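Water-soluble chlorophyll protein (Brassicaceae, PDB 5HPZ) binds chlorophyll a as a four-chain water-soluble protein and is related to Kunitz-type protease inhibitors. Local coordinates at residues A[98-102]-A[103-107]. Numbering follows the deposited sequence.
Sequences AVDVS and SSAAK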
ATOM      1  N   ALA A  98      23.346  -5.211   4.168  1.00 31.10           N
ATOM      2  CA  ALA A  98      23.766  -6.536   4.371  1.00 30.48           C
ATOM      3  C   ALA A  98      23.322  -7.370   3.185  1.00 31.50           C
ATOM      4  O   ALA A  98      22.403  -7.015   2.487  1.00 28.43           O
ATOM      5  CB  ALA A  98      23.154  -7.038   5.643  1.00 33.85           C
ATOM      6  N   VAL A  99      23.960  -8.494   2.963  1.00 30.29           N
ATOM      7  CA  VAL A  99      23.596  -9.370   1.877  1.00 32.81           C
ATOM      8  C   VAL A  99      22.600 -10.348   2.430  1.00 32.47           C
ATOM      9  O   VAL A  99      22.859 -10.926   3.466  1.00 33.41           O
ATOM     10  CB  VAL A  99      24.802 -10.196   1.373  1.00 35.89           C
ATOM     11  CG1 VAL A  99      24.370 -11.297   0.419  1.00 39.17           C
ATOM     12  CG2 VAL A  99      25.816  -9.299   0.700  1.00 36.88           C
ATOM     13  N   ASP A 100      21.468 -10.558   1.749  1.00 30.83           N
ATOM     14  CA  ASP A 100      20.420 -11.503   2.214  1.00 30.46           C
ATOM     15  C   ASP A 100      21.094 -12.889   2.395  1.00 36.09           C
ATOM     16  O   ASP A 100      21.589 -13.437   1.431  1.00 31.09           O
ATOM     17  CB  ASP A 100      19.286 -11.561   1.177  1.00 30.70           C
ATOM     18  CG  ASP A 100      18.105 -12.462   1.568  1.00 32.69           C
ATOM     19  OD1 ASP A 100      17.970 -12.943   2.728  1.00 31.86           O
ATOM     20  OD2 ASP A 100      17.289 -12.684   0.643  1.00 32.43           O
ATOM     21  N   VAL A 101      21.128 -13.425   3.625  1.00 39.08           N
ATOM     22  CA  VAL A 101      21.548 -14.824   3.832  1.00 40.07           C
ATOM     23  C   VAL A 101      20.435 -15.700   4.421  1.00 42.14           C
ATOM     24  O   VAL A 101      20.694 -16.764   4.950  1.00 41.66           O
ATOM     25  CB  VAL A 101      22.831 -14.915   4.677  1.00 38.57           C
ATOM     26  CG1 VAL A 101      23.982 -14.181   3.986  1.00 38.04           C
ATOM     27  CG2 VAL A 101      22.570 -14.386   6.096  1.00 38.07           C
ATOM     28  N   SER A 102      19.193 -15.273   4.264  1.00 37.86           N
ATOM     29  CA  SER A 102      18.051 -16.011   4.744  1.00 37.85           C
ATOM     30  C   SER A 102      17.851 -17.269   3.940  1.00 42.22           C
ATOM     31  O   SER A 102      18.417 -17.433   2.858  1.00 36.45           O
ATOM     32  CB  SER A 102      16.787 -15.137   4.665  1.00 41.01           C
ATOM     33  OG  SER A 102      16.332 -15.041   3.323  1.00 43.35           O
ATOM     34  N   SER A 103      16.996 -18.157   4.443  1.00 42.63           N
ATOM     35  CA  SER A 103      16.706 -19.401   3.728  1.00 47.27           C
ATOM     36  C   SER A 103      15.981 -19.162   2.389  1.00 44.76           C
ATOM     37  O   SER A 103      15.894 -20.053   1.585  1.00 47.94           O
ATOM     38  CB  SER A 103      15.886 -20.349   4.607  1.00 46.50           C
ATOM     39  OG  SER A 103      14.755 -19.659   5.078  1.00 50.23           O
ATOM     40  N   SER A 104      15.473 -17.965   2.125  1.00 45.28           N
ATOM     41  CA  SER A 104      14.835 -17.718   0.839  1.00 41.00           C
ATOM     42  C   SER A 104      15.710 -16.883  -0.065  1.00 43.25           C
ATOM     43  O   SER A 104      15.256 -16.461  -1.096  1.00 46.55           O
ATOM     44  CB  SER A 104      13.466 -17.035   1.036  1.00 41.10           C
ATOM     45  OG  SER A 104      13.587 -15.888   1.860  1.00 44.36           O
ATOM     46  N   ALA A 105      16.957 -16.630   0.300  1.00 40.59           N
ATOM     47  CA  ALA A 105      17.799 -15.726  -0.511  1.00 43.77           C
ATOM     48  C   ALA A 105      17.883 -16.266  -1.929  1.00 41.94           C
ATOM     49  O   ALA A 105      17.887 -17.454  -2.122  1.00 41.82           O
ATOM     50  CB  ALA A 105      19.201 -15.580   0.090  1.00 41.96           C
ATOM     51  N   ALA A 106      17.931 -15.389  -2.919  1.00 40.37           N
ATOM     52  CA  ALA A 106      18.057 -15.823  -4.317  1.00 39.22           C
ATOM     53  C   ALA A 106      19.500 -16.202  -4.642  1.00 40.09           C
ATOM     54  O   ALA A 106      20.435 -15.800  -3.920  1.00 36.24           O
ATOM     55  CB  ALA A 106      17.601 -14.693  -5.233  1.00 37.96           C
ATOM     56  N   LYS A 107      19.702 -16.899  -5.762  1.00 41.84           N
ATOM     57  CA  LYS A 107      21.043 -17.284  -6.185  1.00 43.72           C
ATOM     58  C   LYS A 107      21.930 -16.062  -6.285  1.00 42.64           C
ATOM     59  O   LYS A 107      23.091 -16.125  -5.933  1.00 42.76           O
ATOM     60  CB  LYS A 107      21.040 -18.031  -7.533  1.00 52.41           C
ATOM     61  CG  LYS A 107      20.841 -19.534  -7.434  1.00 50.22           C
TER
HETATM   62  O   HOH W   1      17.723 -12.555  -1.939  1.00 28.59           O
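Ser102 and Ala105 close a tight reversal of the chain, and Asp100, just ahead of the turn, bonds to Ser102 and packs its carboxylate against Ala105. The amide N of Ala105 donates to the carbonyl O of Ser102 at 3.1 Å in a nearly straight bond (164° at the hydrogen). Ser102 also works through its side chain. With OG lying between its own backbone N and carbonyl carbon (chi1 76°), the hydroxyl donates to OD1 of Asp100 at 2.7 Å, on the syn lone pair. The same OG accepts from the backbone N of Ser104 at 3.3 Å and from Ser104 OG at 3.2 Å, so the hydroxyl links the carboxylate to Ser104 within the turn, though both bonds are long and the N-H one is bent. Asp100 OD1 takes a second bond, 3.0 Å long, from the backbone N of Ser102, which arrives from above the carboxylate plane. The other oxygen, OD2, lies against Ala105, 3.3 Å from its CA, with CB also in contact, and accepts from a water that bridges to the backbone N of Ala106. An alanine in place of Asp100 would probably leave the amide and hydroxyl of Ser102 without their shared acceptor and the bridging water without one of its anchors. The arrangement is an Asx turn at Asp100 running into a type I beta turn from Ser102 to Ala105, within the surface loop joining antiparallel strands 97-99 and 111-113 of this beta-trefoil, Kunitz-type fold.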